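Local coordinates for T-lymphoma invasion and metastasis-inducing protein 1 (Homo sapiens, PDB 4K2P) that probably activates Rac-type small GTPases as a guanine nucleotide exchange factor, its PH-CC-Ex region binding phosphoinositides and protein partners such as Par-3, at residues Leu213-Ala217 and Phe231-Phe236; Ala11-Lys17 and Trp36-Ser42; His117-Ala121 and Cys197-Leu202. The protein carries 5 engineered substitutions. Residue numbers count along the deposited sequence, not the author numbering.

Contact 1: Leu213-Ala217 and Phe231-Phe236; sequences LLAFA and FSVSSF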
ATOM      1  N   LEU A 213     -10.733  -4.104   5.223  1.00 29.55           N
ATOM      2  CA  LEU A 213      -9.920  -2.907   5.384  1.00 26.23           C
ATOM      3  C   LEU A 213     -10.701  -1.675   4.967  1.00 27.22           C
ATOM      4  O   LEU A 213     -10.660  -0.651   5.652  1.00 28.21           O
ATOM      5  CB  LEU A 213      -8.625  -2.988   4.575  1.00 24.99           C
ATOM      6  CG  LEU A 213      -7.745  -1.734   4.609  1.00 24.33           C
ATOM      7  CD1 LEU A 213      -7.237  -1.450   6.023  1.00 24.98           C
ATOM      8  CD2 LEU A 213      -6.579  -1.860   3.646  1.00 26.15           C
ATOM      9  N   LEU A 214     -11.392  -1.762   3.837  1.00 28.92           N
ATOM     10  CA  LEU A 214     -12.091  -0.595   3.307  1.00 32.55           C
ATOM     11  C   LEU A 214     -13.154  -0.064   4.258  1.00 32.66           C
ATOM     12  O   LEU A 214     -13.452   1.128   4.254  1.00 34.43           O
ATOM     13  CB  LEU A 214     -12.728  -0.916   1.959  1.00 37.04           C
ATOM     14  CG  LEU A 214     -11.758  -0.780   0.792  1.00 37.88           C
ATOM     15  CD1 LEU A 214     -12.339  -1.413  -0.447  1.00 40.14           C
ATOM     16  CD2 LEU A 214     -11.424   0.693   0.546  1.00 38.88           C
ATOM     17  N   ALA A 215     -13.727  -0.947   5.066  1.00 32.23           N
ATOM     18  CA  ALA A 215     -14.746  -0.538   6.024  1.00 32.78           C
ATOM     19  C   ALA A 215     -14.188   0.439   7.069  1.00 31.30           C
ATOM     20  O   ALA A 215     -14.941   1.137   7.725  1.00 34.02           O
ATOM     21  CB  ALA A 215     -15.341  -1.761   6.708  1.00 32.29           C
ATOM     22  N   PHE A 216     -12.867   0.491   7.215  1.00 29.90           N
ATOM     23  CA  PHE A 216     -12.229   1.399   8.168  1.00 28.74           C
ATOM     24  C   PHE A 216     -11.978   2.787   7.596  1.00 29.73           C
ATOM     25  O   PHE A 216     -11.559   3.686   8.317  1.00 29.18           O
ATOM     26  CB  PHE A 216     -10.896   0.815   8.660  1.00 29.49           C
ATOM     27  CG  PHE A 216     -11.060  -0.339   9.594  1.00 30.59           C
ATOM     28  CD1 PHE A 216     -11.587  -0.142  10.856  1.00 32.27           C
ATOM     29  CD2 PHE A 216     -10.702  -1.619   9.211  1.00 30.94           C
ATOM     30  CE1 PHE A 216     -11.755  -1.198  11.719  1.00 34.23           C
ATOM     31  CE2 PHE A 216     -10.867  -2.683  10.065  1.00 32.12           C
ATOM     32  CZ  PHE A 216     -11.394  -2.472  11.328  1.00 34.23           C
ATOM     33  N   ALA A 217     -12.226   2.973   6.305  1.00 30.63           N
ATOM     34  CA  ALA A 217     -12.073   4.292   5.705  1.00 31.37           C
ATOM     35  C   ALA A 217     -13.091   5.259   6.303  1.00 32.25           C
ATOM     36  O   ALA A 217     -14.286   4.990   6.323  1.00 32.23           O
ATOM     37  CB  ALA A 217     -12.231   4.220   4.184  1.00 31.75           C
ATOM     38  N   PHE A 231     -12.502   3.198  -5.451  1.00 27.73           N
ATOM     39  CA  PHE A 231     -12.602   2.720  -4.077  1.00 28.80           C
ATOM     40  C   PHE A 231     -11.972   1.349  -4.012  1.00 29.26           C
ATOM     41  O   PHE A 231     -12.576   0.360  -4.420  1.00 30.60           O
ATOM     42  CB  PHE A 231     -14.057   2.625  -3.605  1.00 33.38           C
ATOM     43  CG  PHE A 231     -14.764   3.940  -3.521  1.00 34.56           C
ATOM     44  CD1 PHE A 231     -15.256   4.554  -4.660  1.00 38.55           C
ATOM     45  CD2 PHE A 231     -14.953   4.556  -2.295  1.00 32.52           C
ATOM     46  CE1 PHE A 231     -15.922   5.767  -4.577  1.00 40.91           C
ATOM     47  CE2 PHE A 231     -15.617   5.767  -2.206  1.00 35.05           C
ATOM     48  CZ  PHE A 231     -16.096   6.377  -3.345  1.00 38.76           C
ATOM     49  N   SER A 232     -10.764   1.291  -3.474  1.00 28.82           N
ATOM     50  CA  SER A 232     -10.022   0.048  -3.397  1.00 27.53           C
ATOM     51  C   SER A 232      -8.971   0.164  -2.311  1.00 25.90           C
ATOM     52  O   SER A 232      -8.694   1.251  -1.815  1.00 24.57           O
ATOM     53  CB  SER A 232      -9.355  -0.259  -4.731  1.00 25.88           C
ATOM     54  OG  SER A 232      -8.306   0.674  -4.949  1.00 24.96           O
ATOM     55  N   VAL A 233      -8.394  -0.966  -1.932  1.00 28.23           N
ATOM     56  CA  VAL A 233      -7.284  -0.973  -0.998  1.00 28.45           C
ATOM     57  C   VAL A 233      -6.168  -0.082  -1.522  1.00 23.91           C
ATOM     58  O   VAL A 233      -5.521   0.601  -0.750  1.00 22.15           O
ATOM     59  CB  VAL A 233      -6.762  -2.401  -0.764  1.00 33.58           C
ATOM     60  CG1 VAL A 233      -5.473  -2.388   0.060  1.00 34.46           C
ATOM     61  CG2 VAL A 233      -7.826  -3.219  -0.053  1.00 35.15           C
ATOM     62  N   SER A 234      -5.955  -0.076  -2.834  1.00 24.77           N
ATOM     63  CA  SER A 234      -4.848   0.683  -3.415  1.00 25.85           C
ATOM     64  C   SER A 234      -5.021   2.197  -3.286  1.00 25.34           C
ATOM     65  O   SER A 234      -4.053   2.908  -3.019  1.00 25.29           O
ATOM     66  CB  SER A 234      -4.663   0.315  -4.887  1.00 27.44           C
ATOM     67  OG  SER A 234      -4.273  -1.037  -5.013  1.00 28.21           O
ATOM     68  N   SER A 235      -6.234   2.699  -3.501  1.00 23.20           N
ATOM     69  CA  SER A 235      -6.480   4.132  -3.384  1.00 21.73           C
ATOM     70  C   SER A 235      -6.526   4.560  -1.911  1.00 20.29           C
ATOM     71  O   SER A 235      -6.108   5.657  -1.561  1.00 21.58           O
ATOM     72  CB  SER A 235      -7.780   4.509  -4.098  1.00 23.82           C
ATOM     73  OG  SER A 235      -8.894   3.878  -3.496  1.00 24.60           O
ATOM     74  N   PHE A 236      -7.037   3.675  -1.064  1.00 18.58           N
ATOM     75  CA  PHE A 236      -7.088   3.894   0.376  1.00 18.02           C
ATOM     76  C   PHE A 236      -5.659   4.054   0.873  1.00 19.26           C
ATOM     77  O   PHE A 236      -5.334   5.009   1.571  1.00 20.72           O
ATOM     78  CB  PHE A 236      -7.794   2.710   1.049  1.00 19.62           C
ATOM     79  CG  PHE A 236      -8.075   2.888   2.519  1.00 21.55           C
ATOM     80  CD1 PHE A 236      -7.832   4.087   3.174  1.00 23.65           C
ATOM     81  CD2 PHE A 236      -8.599   1.836   3.245  1.00 24.10           C
ATOM     82  CE1 PHE A 236      -8.104   4.226   4.527  1.00 25.21           C
ATOM     83  CE2 PHE A 236      -8.877   1.974   4.597  1.00 26.57           C
ATOM     84  CZ  PHE A 236      -8.624   3.167   5.238  1.00 26.04           C
TER
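Phe236 is the centrepiece of this helix-to-helix junction in the CC-Ex part of the protein. With chi1 in the t well (-172°) and chi2 near 6°, its ring reaches across to the type I turn from Leu214 to Ala217. Ala217 CB lies over one ring face, 4.1 Å from the centroid and 17° off the normal, a CH-pi contact, while Leu213 O meets the ring edge at 3.3 Å from Phe236 CE2. The turn, closed by Ala217 N to Leu214 O (3.0 Å), brings the alanine there. Leu213, in the t,p rotamer, sets CD2 3.8 Å from Val233 CG1 and CG 3.9 Å from Phe236 CE2. Leu214 starts sideways, but its m,t rotamer carries CD2 to 3.7 Å from Ser232 O and 4.1 Å from Phe236 CD2. Ser232 is the N-cap of the second helix: its p rotamer lets OG accept from Ser235 N at 3.2 Å. No hydrogen bond crosses between the segments; apolar side chains pack on one another and on backbone carbonyls. Helix 168-203 packs against it, with Phe193 touching Leu213 and Val233 and Met190 touching Phe236, while helix 219-228 contributes Thr221 against Phe236 and Met225 against Ala217.

Contact 2: Ala11-Lys17 and Trp36-Ser42; sequences AGALAVK and WKHYWVS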
ATOM      1  N   ALA A  11      12.173 -11.003 -12.099  1.00 28.87           N
ATOM      2  CA  ALA A  11      12.178 -10.142 -13.277  1.00 27.51           C
ATOM      3  C   ALA A  11      11.285 -10.730 -14.369  1.00 28.12           C
ATOM      4  O   ALA A  11      11.210 -11.945 -14.516  1.00 29.45           O
ATOM      5  CB  ALA A  11      13.600  -9.956 -13.788  1.00 28.58           C
ATOM      6  N   GLY A  12      10.612  -9.870 -15.131  1.00 25.64           N
ATOM      7  CA  GLY A  12       9.755 -10.334 -16.205  1.00 28.08           C
ATOM      8  C   GLY A  12       9.189  -9.203 -17.039  1.00 25.84           C
ATOM      9  O   GLY A  12       9.253  -8.047 -16.654  1.00 24.84           O
ATOM     10  N   ALA A  13       8.630  -9.551 -18.186  1.00 24.00           N
ATOM     11  CA  ALA A  13       8.009  -8.587 -19.071  1.00 24.17           C
ATOM     12  C   ALA A  13       6.598  -8.273 -18.571  1.00 27.09           C
ATOM     13  O   ALA A  13       5.794  -9.176 -18.373  1.00 28.49           O
ATOM     14  CB  ALA A  13       7.980  -9.122 -20.492  1.00 27.16           C
ATOM     15  N   LEU A  14       6.323  -6.992 -18.353  1.00 24.55           N
ATOM     16  CA  LEU A  14       5.034  -6.533 -17.853  1.00 26.02           C
ATOM     17  C   LEU A  14       4.535  -5.347 -18.654  1.00 24.92           C
ATOM     18  O   LEU A  14       5.332  -4.522 -19.101  1.00 24.57           O
ATOM     19  CB  LEU A  14       5.138  -6.118 -16.386  1.00 25.03           C
ATOM     20  CG  LEU A  14       5.537  -7.194 -15.378  1.00 26.20           C
ATOM     21  CD1 LEU A  14       5.840  -6.570 -14.008  1.00 25.78           C
ATOM     22  CD2 LEU A  14       4.443  -8.241 -15.276  1.00 25.54           C
ATOM     23  N   ALA A  15       3.220  -5.264 -18.834  1.00 22.23           N
ATOM     24  CA  ALA A  15       2.591  -4.029 -19.280  1.00 21.76           C
ATOM     25  C   ALA A  15       2.407  -3.167 -18.034  1.00 20.85           C
ATOM     26  O   ALA A  15       2.101  -3.687 -16.966  1.00 19.56           O
ATOM     27  CB  ALA A  15       1.267  -4.295 -19.967  1.00 23.45           C
ATOM     28  N   VAL A  16       2.607  -1.860 -18.168  1.00 23.22           N
ATOM     29  CA  VAL A  16       2.667  -0.955 -17.019  1.00 22.39           C
ATOM     30  C   VAL A  16       1.947   0.345 -17.337  1.00 22.44           C
ATOM     31  O   VAL A  16       1.983   0.829 -18.471  1.00 23.37           O
ATOM     32  CB  VAL A  16       4.116  -0.637 -16.612  1.00 28.99           C
ATOM     33  CG1 VAL A  16       4.144   0.212 -15.341  1.00 29.46           C
ATOM     34  CG2 VAL A  16       4.911  -1.933 -16.403  1.00 30.05           C
ATOM     35  N   LYS A  17       1.292   0.901 -16.324  1.00 23.17           N
ATOM     36  CA  LYS A  17       0.488   2.099 -16.471  1.00 26.61           C
ATOM     37  C   LYS A  17       0.495   2.861 -15.148  1.00 24.75           C
ATOM     38  O   LYS A  17       0.165   2.281 -14.126  1.00 20.50           O
ATOM     39  CB  LYS A  17      -0.926   1.683 -16.862  1.00 32.01           C
ATOM     40  CG  LYS A  17      -1.897   2.769 -17.168  1.00 39.08           C
ATOM     41  CD  LYS A  17      -3.158   2.115 -17.682  1.00 46.70           C
ATOM     42  CE  LYS A  17      -4.214   3.114 -18.027  1.00 54.25           C
ATOM     43  NZ  LYS A  17      -5.063   2.608 -19.136  1.00 60.17           N
ATOM     44  N   TRP A  36      -1.102   1.635 -21.981  1.00 34.44           N
ATOM     45  CA  TRP A  36      -0.154   0.746 -21.344  1.00 30.83           C
ATOM     46  C   TRP A  36       1.157   0.815 -22.118  1.00 30.35           C
ATOM     47  O   TRP A  36       1.148   1.082 -23.320  1.00 27.09           O
ATOM     48  CB  TRP A  36      -0.691  -0.683 -21.328  1.00 32.01           C
ATOM     49  CG  TRP A  36      -1.914  -0.880 -20.485  1.00 31.48           C
ATOM     50  CD1 TRP A  36      -3.212  -0.662 -20.852  1.00 34.71           C
ATOM     51  CD2 TRP A  36      -1.958  -1.392 -19.149  1.00 29.15           C
ATOM     52  NE1 TRP A  36      -4.057  -0.977 -19.814  1.00 34.06           N
ATOM     53  CE2 TRP A  36      -3.311  -1.435 -18.759  1.00 31.66           C
ATOM     54  CE3 TRP A  36      -0.981  -1.812 -18.239  1.00 26.00           C
ATOM     55  CZ2 TRP A  36      -3.713  -1.875 -17.503  1.00 31.34           C
ATOM     56  CZ3 TRP A  36      -1.379  -2.248 -16.995  1.00 25.29           C
ATOM     57  CH2 TRP A  36      -2.732  -2.277 -16.636  1.00 28.56           C
ATOM     58  N   LYS A  37       2.275   0.607 -21.425  1.00 31.33           N
ATOM     59  CA  LYS A  37       3.594   0.505 -22.061  1.00 34.76           C
ATOM     60  C   LYS A  37       4.288  -0.744 -21.525  1.00 30.03           C
ATOM     61  O   LYS A  37       4.147  -1.067 -20.354  1.00 28.58           O
ATOM     62  CB  LYS A  37       4.451   1.742 -21.774  1.00 41.03           C
ATOM     63  CG  LYS A  37       4.111   2.962 -22.621  1.00 51.01           C
ATOM     64  CD  LYS A  37       5.036   4.144 -22.315  1.00 59.38           C
ATOM     65  CE  LYS A  37       6.472   3.911 -22.790  1.00 64.11           C
ATOM     66  NZ  LYS A  37       6.608   4.051 -24.270  1.00 68.61           N
ATOM     67  N   HIS A  38       5.029  -1.450 -22.369  1.00 29.66           N
ATOM     68  CA  HIS A  38       5.707  -2.657 -21.909  1.00 26.73           C
ATOM     69  C   HIS A  38       7.142  -2.359 -21.467  1.00 24.43           C
ATOM     70  O   HIS A  38       7.848  -1.540 -22.051  1.00 24.97           O
ATOM     71  CB  HIS A  38       5.677  -3.742 -22.997  1.00 26.34           C
ATOM     72  CG  HIS A  38       6.696  -3.566 -24.076  1.00 25.24           C
ATOM     73  ND1 HIS A  38       6.694  -2.495 -24.943  1.00 27.24           N
ATOM     74  CD2 HIS A  38       7.733  -4.353 -24.456  1.00 23.34           C
ATOM     75  CE1 HIS A  38       7.700  -2.615 -25.791  1.00 27.85           C
ATOM     76  NE2 HIS A  38       8.347  -3.733 -25.515  1.00 25.29           N
ATOM     77  N   TYR A  39       7.555  -3.043 -20.412  1.00 21.23           N
ATOM     78  CA  TYR A  39       8.906  -2.951 -19.895  1.00 22.06           C
ATOM     79  C   TYR A  39       9.367  -4.323 -19.459  1.00 21.38           C
ATOM     80  O   TYR A  39       8.559  -5.176 -19.121  1.00 24.11           O
ATOM     81  CB  TYR A  39       8.983  -2.019 -18.689  1.00 21.29           C
ATOM     82  CG  TYR A  39       8.713  -0.569 -18.955  1.00 24.96           C
ATOM     83  CD1 TYR A  39       9.704   0.257 -19.450  1.00 29.62           C
ATOM     84  CD2 TYR A  39       7.473  -0.012 -18.667  1.00 26.90           C
ATOM     85  CE1 TYR A  39       9.467   1.599 -19.674  1.00 33.82           C
ATOM     86  CE2 TYR A  39       7.228   1.326 -18.884  1.00 31.30           C
ATOM     87  CZ  TYR A  39       8.228   2.127 -19.388  1.00 34.54           C
ATOM     88  OH  TYR A  39       7.987   3.462 -19.611  1.00 37.69           O
ATOM     89  N   TRP A  40      10.670  -4.528 -19.469  1.00 22.27           N
ATOM     90  CA  TRP A  40      11.274  -5.560 -18.649  1.00 21.82           C
ATOM     91  C   TRP A  40      11.422  -4.988 -17.234  1.00 21.75           C
ATOM     92  O   TRP A  40      12.101  -3.995 -17.024  1.00 23.88           O
ATOM     93  CB  TRP A  40      12.624  -5.983 -19.207  1.00 23.54           C
ATOM     94  CG  TRP A  40      13.235  -7.115 -18.464  1.00 23.68           C
ATOM     95  CD1 TRP A  40      14.265  -7.050 -17.570  1.00 25.97           C
ATOM     96  CD2 TRP A  40      12.852  -8.490 -18.537  1.00 23.03           C
ATOM     97  NE1 TRP A  40      14.549  -8.302 -17.092  1.00 26.46           N
ATOM     98  CE2 TRP A  40      13.695  -9.203 -17.668  1.00 24.84           C
ATOM     99  CE3 TRP A  40      11.879  -9.187 -19.257  1.00 23.28           C
ATOM    100  CZ2 TRP A  40      13.594 -10.582 -17.496  1.00 27.35           C
ATOM    101  CZ3 TRP A  40      11.779 -10.553 -19.083  1.00 25.12           C
ATOM    102  CH2 TRP A  40      12.629 -11.238 -18.211  1.00 25.79           C
ATOM    103  N   VAL A  41      10.756  -5.602 -16.273  1.00 20.95           N
ATOM    104  CA  VAL A  41      10.736  -5.094 -14.910  1.00 22.64           C
ATOM    105  C   VAL A  41      11.538  -6.027 -14.031  1.00 23.87           C
ATOM    106  O   VAL A  41      11.305  -7.222 -14.030  1.00 22.03           O
ATOM    107  CB  VAL A  41       9.296  -4.961 -14.384  1.00 23.01           C
ATOM    108  CG1 VAL A  41       9.283  -4.465 -12.929  1.00 24.41           C
ATOM    109  CG2 VAL A  41       8.516  -4.017 -15.275  1.00 23.47           C
ATOM    110  N   SER A  42      12.465  -5.460 -13.264  1.00 25.31           N
ATOM    111  CA  SER A  42      13.389  -6.229 -12.455  1.00 26.78           C
ATOM    112  C   SER A  42      13.422  -5.707 -11.021  1.00 25.35           C
ATOM    113  O   SER A  42      13.745  -4.556 -10.771  1.00 26.16           O
ATOM    114  CB  SER A  42      14.786  -6.174 -13.068  1.00 32.57           C
ATOM    115  OG  SER A  42      15.700  -6.950 -12.327  1.00 38.52           O
TER
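Two neighbouring antiparallel strands of the PH-domain beta-sheet pair here in regular register, crossing with N-to-C directions 137° apart, a strongly twisted pair. Ala11 opens opposite Ser42 in a non-hydrogen-bonded pair, its CB 3.8 Å from Trp40 CZ2. Gly12 bonds both ways with Val41 (Gly12 N to Val41 O 3.0 Å, Val41 N to Gly12 O 2.9 Å), and its CA packs over the Trp40 six-membered ring, a CH-pi contact. Ala13 then faces Trp40 across a non-hydrogen-bonded pair. Leu14 exchanges two bonds with Tyr39, and its side chain joins Val16, Tyr39 and Val41 on the face that meets Phe50, Phe101 and, from helix 106-128, Trp112. Ala15, paired with His38, points to the other face, where its CB touches Trp36 CE3; its backbone also bonds Gln102 of strand 98-102. Val16 and Lys37 form the last hydrogen-bonded pair. Lys17 lays its extended chain along the Trp36 indole and gives NZ to Arg34 O, while its CD sits 3.8 Å from the centroid of the Trp36 five-membered ring.

Contact 3: His117-Ala121 and Cys197-Leu202; sequences HSACA and CYLASL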
ATOM      1  N   HIS A 117       6.343  -8.384  -1.908  1.00 21.16           N
ATOM      2  CA  HIS A 117       6.037  -8.365  -0.484  1.00 23.07           C
ATOM      3  C   HIS A 117       7.190  -8.949   0.318  1.00 25.72           C
ATOM      4  O   HIS A 117       7.466  -8.508   1.426  1.00 28.49           O
ATOM      5  CB  HIS A 117       4.751  -9.143  -0.196  1.00 21.17           C
ATOM      6  CG  HIS A 117       3.512  -8.371  -0.503  1.00 18.37           C
ATOM      7  ND1 HIS A 117       2.259  -8.939  -0.525  1.00 18.95           N
ATOM      8  CD2 HIS A 117       3.340  -7.066  -0.806  1.00 18.08           C
ATOM      9  CE1 HIS A 117       1.368  -8.018  -0.833  1.00 19.21           C
ATOM     10  NE2 HIS A 117       1.997  -6.869  -0.999  1.00 19.69           N
ATOM     11  N   SER A 118       7.872  -9.932  -0.258  1.00 25.78           N
ATOM     12  CA  SER A 118       9.029 -10.539   0.389  1.00 27.66           C
ATOM     13  C   SER A 118      10.144  -9.524   0.516  1.00 25.38           C
ATOM     14  O   SER A 118      10.827  -9.465   1.528  1.00 24.86           O
ATOM     15  CB  SER A 118       9.518 -11.759  -0.388  1.00 32.82           C
ATOM     16  OG  SER A 118       8.649 -12.857  -0.191  1.00 37.18           O
ATOM     17  N   ALA A 119      10.334  -8.742  -0.539  1.00 26.07           N
ATOM     18  CA  ALA A 119      11.338  -7.698  -0.548  1.00 27.69           C
ATOM     19  C   ALA A 119      11.008  -6.657   0.515  1.00 27.11           C
ATOM     20  O   ALA A 119      11.892  -6.176   1.208  1.00 27.15           O
ATOM     21  CB  ALA A 119      11.424  -7.050  -1.921  1.00 28.25           C
ATOM     22  N   CYS A 120       9.733  -6.300   0.616  1.00 24.40           N
ATOM     23  CA  CYS A 120       9.289  -5.320   1.599  1.00 25.12           C
ATOM     24  C   CYS A 120       9.502  -5.847   3.007  1.00 25.36           C
ATOM     25  O   CYS A 120       9.873  -5.106   3.910  1.00 28.01           O
ATOM     26  CB  CYS A 120       7.821  -4.963   1.384  1.00 24.02           C
ATOM     27  SG  CYS A 120       7.548  -3.952  -0.080  1.00 26.70           S
ATOM     28  N   ALA A 121       9.283  -7.141   3.183  1.00 25.13           N
ATOM     29  CA  ALA A 121       9.402  -7.761   4.484  1.00 27.09           C
ATOM     30  C   ALA A 121      10.865  -7.720   4.927  1.00 28.81           C
ATOM     31  O   ALA A 121      11.162  -7.437   6.090  1.00 28.89           O
ATOM     32  CB  ALA A 121       8.884  -9.186   4.440  1.00 29.65           C
ATOM     33  N   CYS A 197       0.009  -8.695   4.884  1.00 26.78           N
ATOM     34  CA  CYS A 197       0.313  -9.060   3.513  1.00 27.69           C
ATOM     35  C   CYS A 197       1.720  -9.636   3.440  1.00 29.05           C
ATOM     36  O   CYS A 197       1.953 -10.655   2.783  1.00 31.08           O
ATOM     37  CB  CYS A 197       0.191  -7.856   2.581  1.00 27.58           C
ATOM     38  SG  CYS A 197      -1.492  -7.421   2.133  1.00 29.34           S
ATOM     39  N   TYR A 198       2.660  -8.972   4.111  1.00 28.50           N
ATOM     40  CA  TYR A 198       4.062  -9.399   4.105  1.00 29.42           C
ATOM     41  C   TYR A 198       4.199 -10.774   4.726  1.00 30.74           C
ATOM     42  O   TYR A 198       4.907 -11.643   4.219  1.00 31.64           O
ATOM     43  CB  TYR A 198       4.937  -8.418   4.882  1.00 29.95           C
ATOM     44  CG  TYR A 198       5.001  -7.019   4.325  1.00 29.05           C
ATOM     45  CD1 TYR A 198       4.413  -6.687   3.104  1.00 27.45           C
ATOM     46  CD2 TYR A 198       5.654  -6.022   5.028  1.00 28.98           C
ATOM     47  CE1 TYR A 198       4.487  -5.395   2.610  1.00 26.78           C
ATOM     48  CE2 TYR A 198       5.731  -4.748   4.550  1.00 29.02           C
ATOM     49  CZ  TYR A 198       5.142  -4.430   3.345  1.00 26.90           C
ATOM     50  OH  TYR A 198       5.244  -3.138   2.894  1.00 26.57           O
ATOM     51  N   LEU A 199       3.507 -10.963   5.840  1.00 30.73           N
ATOM     52  CA  LEU A 199       3.589 -12.207   6.583  1.00 34.89           C
ATOM     53  C   LEU A 199       2.995 -13.338   5.763  1.00 36.15           C
ATOM     54  O   LEU A 199       3.536 -14.437   5.733  1.00 36.25           O
ATOM     55  CB  LEU A 199       2.865 -12.090   7.925  1.00 35.91           C
ATOM     56  CG  LEU A 199       2.920 -13.336   8.812  1.00 41.61           C
ATOM     57  CD1 LEU A 199       4.356 -13.708   9.166  1.00 47.81           C
ATOM     58  CD2 LEU A 199       2.104 -13.125  10.067  1.00 40.28           C
ATOM     59  N   ALA A 200       1.877 -13.061   5.100  1.00 36.57           N
ATOM     60  CA  ALA A 200       1.195 -14.072   4.303  1.00 40.11           C
ATOM     61  C   ALA A 200       2.084 -14.510   3.147  1.00 40.74           C
ATOM     62  O   ALA A 200       2.136 -15.687   2.790  1.00 42.17           O
ATOM     63  CB  ALA A 200      -0.124 -13.537   3.789  1.00 40.67           C
ATOM     64  N   SER A 201       2.797 -13.550   2.576  1.00 38.07           N
ATOM     65  CA  SER A 201       3.648 -13.814   1.434  1.00 40.32           C
ATOM     66  C   SER A 201       4.827 -14.701   1.829  1.00 38.97           C
ATOM     67  O   SER A 201       5.261 -15.534   1.039  1.00 39.88           O
ATOM     68  CB  SER A 201       4.123 -12.499   0.815  1.00 44.72           C
ATOM     69  OG  SER A 201       3.056 -11.869   0.111  1.00 46.40           O
ATOM     70  N   LEU A 202       5.359 -14.523   3.036  1.00 38.91           N
ATOM     71  CA  LEU A 202       6.426 -15.397   3.511  1.00 45.37           C
ATOM     72  C   LEU A 202       5.910 -16.789   3.887  1.00 48.68           C
ATOM     73  O   LEU A 202       6.596 -17.779   3.659  1.00 50.70           O
ATOM     74  CB  LEU A 202       7.148 -14.783   4.709  1.00 50.71           C
ATOM     75  CG  LEU A 202       8.034 -13.557   4.476  1.00 52.55           C
ATOM     76  CD1 LEU A 202       8.653 -13.130   5.795  1.00 57.10           C
ATOM     77  CD2 LEU A 202       9.124 -13.830   3.451  1.00 53.34           C
TER
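This buried helix-helix crossing joins the C-terminal helix of the PH fold, 106-128, to helix 168-203 of the following CC-Ex region, a packing contact between parts far apart in sequence. The axes of the short segments approach to 8.5 Å with their directions 113° apart, a steep crossing centred on His117 and Tyr198, whose CA atoms are 5.1 Å apart. The Tyr198 ring lies against helix 106-128: Cys120 CB sits over its face, 3.8 Å from the centroid, with Cys120 SG in an oblique sulfur-aromatic contact. Ala121 CB touches Tyr198 CB at 4.0 Å and Leu202 CD1 at 4.2 Å. Tyr198 OH bonds Ser74 O, just before strand 75-78, and His117 NE2 bonds Val76 N within it; helix 133-161 covers Tyr198 and Leu202 through Leu137. The imidazole thus bridges strand 75-78 and the second helix, its other nitrogen, His117 ND1, sharing a hydrogen bond with Ser201 OG at 3.1 Å.

How the contacts relate
Contact 3 is the most thoroughly buried of the three and ties the PH fold to the CC-Ex region; contacts 1 and 2, each partly buried, lie within one of those parts. Helix 168-203 links contacts 1 and 3: it packs beside contact 1 and supplies one side of contact 3. Helix 106-128 likewise connects contacts 2 and 3, covering the sheet with Trp112 and meeting the long helix further along. Their chemistry follows their place. Contact 2 relies on main-chain hydrogen bonds between strands, contact 1 on mainly apolar packing without hydrogen bonds across it, and contact 3 adds a His-Ser hydrogen bond to its packing. None touches another; contacts 1 and 3 come nearest, about 7 Å between closest atoms.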